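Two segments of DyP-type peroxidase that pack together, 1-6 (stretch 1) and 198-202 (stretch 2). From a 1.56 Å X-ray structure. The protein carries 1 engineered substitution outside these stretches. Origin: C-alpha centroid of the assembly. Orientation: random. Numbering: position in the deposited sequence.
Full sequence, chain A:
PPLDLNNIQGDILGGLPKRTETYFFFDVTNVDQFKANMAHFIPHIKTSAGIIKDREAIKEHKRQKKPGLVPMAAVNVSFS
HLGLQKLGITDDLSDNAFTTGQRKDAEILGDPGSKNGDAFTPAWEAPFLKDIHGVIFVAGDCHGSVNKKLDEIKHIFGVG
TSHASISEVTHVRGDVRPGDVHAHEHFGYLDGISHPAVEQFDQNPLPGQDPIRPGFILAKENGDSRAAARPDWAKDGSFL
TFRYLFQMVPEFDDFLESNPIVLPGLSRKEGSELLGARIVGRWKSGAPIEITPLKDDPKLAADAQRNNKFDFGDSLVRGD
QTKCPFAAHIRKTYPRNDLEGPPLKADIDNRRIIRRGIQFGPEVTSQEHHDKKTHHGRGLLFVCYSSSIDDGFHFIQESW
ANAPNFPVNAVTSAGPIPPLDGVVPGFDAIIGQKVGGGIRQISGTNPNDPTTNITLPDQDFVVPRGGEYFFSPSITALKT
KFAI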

# COMPACT_ATOMS: atom_id res chain seq x y z
N PRO A 1 -5.14 -27.43 2.23
CA PRO A 1 -5.97 -27.57 3.44
C PRO A 1 -6.62 -26.22 3.81
O PRO A 1 -5.92 -25.19 3.70
CB PRO A 1 -4.95 -27.97 4.52
CG PRO A 1 -3.59 -27.55 3.97
CD PRO A 1 -3.77 -27.00 2.58
N PRO A 2 -7.90 -26.22 4.28
CA PRO A 2 -8.58 -24.95 4.54
C PRO A 2 -7.79 -24.02 5.45
O PRO A 2 -7.06 -24.48 6.33
CB PRO A 2 -9.89 -25.35 5.23
CG PRO A 2 -10.08 -26.80 4.86
CD PRO A 2 -8.70 -27.38 4.74
N LEU A 3 -7.95 -22.72 5.24
CA LEU A 3 -7.24 -21.77 6.10
C LEU A 3 -7.95 -21.66 7.44
O LEU A 3 -9.19 -21.58 7.47
CB LEU A 3 -7.26 -20.36 5.49
CG LEU A 3 -6.64 -20.26 4.12
CD1 LEU A 3 -6.70 -18.82 3.64
CD2 LEU A 3 -5.24 -20.74 4.06
N ASP A 4 -7.15 -21.56 8.51
CA ASP A 4 -7.70 -21.39 9.81
C ASP A 4 -7.89 -19.90 10.02
O ASP A 4 -6.96 -19.23 10.49
CB ASP A 4 -6.82 -21.96 10.89
CG ASP A 4 -7.46 -21.83 12.29
OD1 ASP A 4 -8.57 -21.31 12.45
OD2 ASP A 4 -6.80 -22.30 13.21
N LEU A 5 -9.07 -19.39 9.72
CA LEU A 5 -9.26 -17.92 9.78
C LEU A 5 -9.26 -17.38 11.21
O LEU A 5 -9.07 -16.16 11.44
CB LEU A 5 -10.54 -17.52 9.09
CG LEU A 5 -10.61 -17.81 7.60
CD1 LEU A 5 -11.93 -17.24 7.06
CD2 LEU A 5 -9.42 -17.28 6.81
N ASN A 6 -9.51 -18.26 12.18
CA ASN A 6 -9.27 -17.92 13.60
C ASN A 6 -7.84 -17.71 13.99
O ASN A 6 -7.57 -17.24 15.12
CB ASN A 6 -9.79 -19.02 14.52
CG ASN A 6 -11.26 -19.16 14.41
OD1 ASN A 6 -12.01 -18.27 14.74
ND2 ASN A 6 -11.69 -20.30 13.91
N VAL A 198 -7.72 -14.23 -3.15
CA VAL A 198 -6.87 -15.20 -2.51
C VAL A 198 -7.64 -16.50 -2.44
O VAL A 198 -8.73 -16.60 -1.86
CB VAL A 198 -6.51 -14.73 -1.09
CG1 VAL A 198 -5.71 -15.76 -0.39
CG2 VAL A 198 -5.72 -13.41 -1.24
N GLU A 199 -7.09 -17.51 -3.09
CA GLU A 199 -7.67 -18.84 -3.03
C GLU A 199 -7.84 -19.26 -1.58
O GLU A 199 -7.00 -19.01 -0.68
CB GLU A 199 -6.83 -19.87 -3.79
CG GLU A 199 -6.71 -19.65 -5.26
CD GLU A 199 -6.16 -20.92 -5.95
OE1 GLU A 199 -6.87 -22.00 -5.72
OE2 GLU A 199 -5.16 -20.91 -6.68
N GLN A 200 -8.91 -20.03 -1.37
CA GLN A 200 -9.25 -20.55 -0.03
C GLN A 200 -9.77 -19.46 0.92
O GLN A 200 -9.95 -19.74 2.14
CB GLN A 200 -8.15 -21.38 0.60
CG GLN A 200 -7.59 -22.44 -0.36
CD GLN A 200 -6.65 -23.37 0.32
OE1 GLN A 200 -5.41 -23.21 0.29
NE2 GLN A 200 -7.24 -24.34 1.00
N PHE A 201 -9.97 -18.26 0.40
CA PHE A 201 -10.46 -17.10 1.18
C PHE A 201 -11.54 -16.43 0.38
O PHE A 201 -12.70 -16.32 0.84
CB PHE A 201 -9.38 -16.13 1.63
CG PHE A 201 -9.95 -15.00 2.44
CD1 PHE A 201 -10.38 -15.19 3.71
CD2 PHE A 201 -10.07 -13.71 1.90
CE1 PHE A 201 -10.93 -14.15 4.43
CE2 PHE A 201 -10.63 -12.72 2.59
CZ PHE A 201 -11.07 -12.93 3.86
N ASP A 202 -11.19 -15.86 -0.79
CA ASP A 202 -12.16 -15.17 -1.62
C ASP A 202 -12.90 -16.24 -2.47
O ASP A 202 -12.37 -16.69 -3.51
CB ASP A 202 -11.45 -14.12 -2.50
CG ASP A 202 -10.82 -13.04 -1.65
OD1 ASP A 202 -11.60 -12.29 -1.02
OD2 ASP A 202 -9.58 -12.85 -1.54
O HOH W 1 -10.05 -21.94 3.50

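A short contact between two irregular segments shows how side-chain conformations bring two such segments together without regular backbone pairing. In this DyP-type peroxidase the first residues of the chain lie against a turn nearly two hundred residues away in sequence. Neither side offers an extended ladder of backbone hydrogen bonds, and the summed buried surface is only 259 Å².

The turn carries its own hydrogen bonds. The backbone N of F201 and the N of D202 both donate to V198 O, at 3.1 and 2.8 Å, while D202, with chi1 in the m well, returns its carboxylate to the start of the turn, where D202 OD2 accepts from V198 N at 2.8 Å. Within this tight loop Q200 adopts a positive phi of 71°, and its CA-to-CB bond points toward the terminal segment.

Q200 is the most heavily covered residue of the contact. It has chi1 at -48° (m) and an extended chi2 at -172° (t), and chi3 at -96° orients the amide, so that Q200 NE2 donates to P1 O at 3.1 Å. The N-H...O angle of 136° makes this a weak bond, but it is the only direct hydrogen bond between the segments. The prolines contribute little through their rings: both CA-to-CB bonds point away, and what P1 supplies to the bond is its carbonyl.

L3 shows the apolar counterpart. Its m, t rotamer (-58°, -179°) is a favoured one for leucine, and the CA-to-CB bond points toward the turn. L3 CD1 thereby comes within 3.7 Å of Q200 O and 4.3 Å of F201 CB, while L3 CG lies 4.0 Å from Q200 CB, against the aliphatic part of the glutamine side chain. The backbone of L3 is tied in separately: a water accepts from L3 N at 2.8 Å and donates to Q200 O at 2.6 Å, bridging two polar groups that do not meet directly.

L5 repeats the m, t conformation (-63°, -176°), and its CA-to-CB bond also points toward the turn, placing L5 CD2 3.9 Å from F201 CD1. The approach to the ring is oblique. F201, at chi1 -179° (t) and chi2 73°, has its CA-to-CB bond sideways, yet its CB and ring meet L3 and L5 respectively. D4 stays out of reach of the turn; D4 OD1 instead accepts a weak hydrogen bond from N6 N at 3.2 Å. L3 and L5 pack on the turn, while D4 between them makes its bond within its own segment.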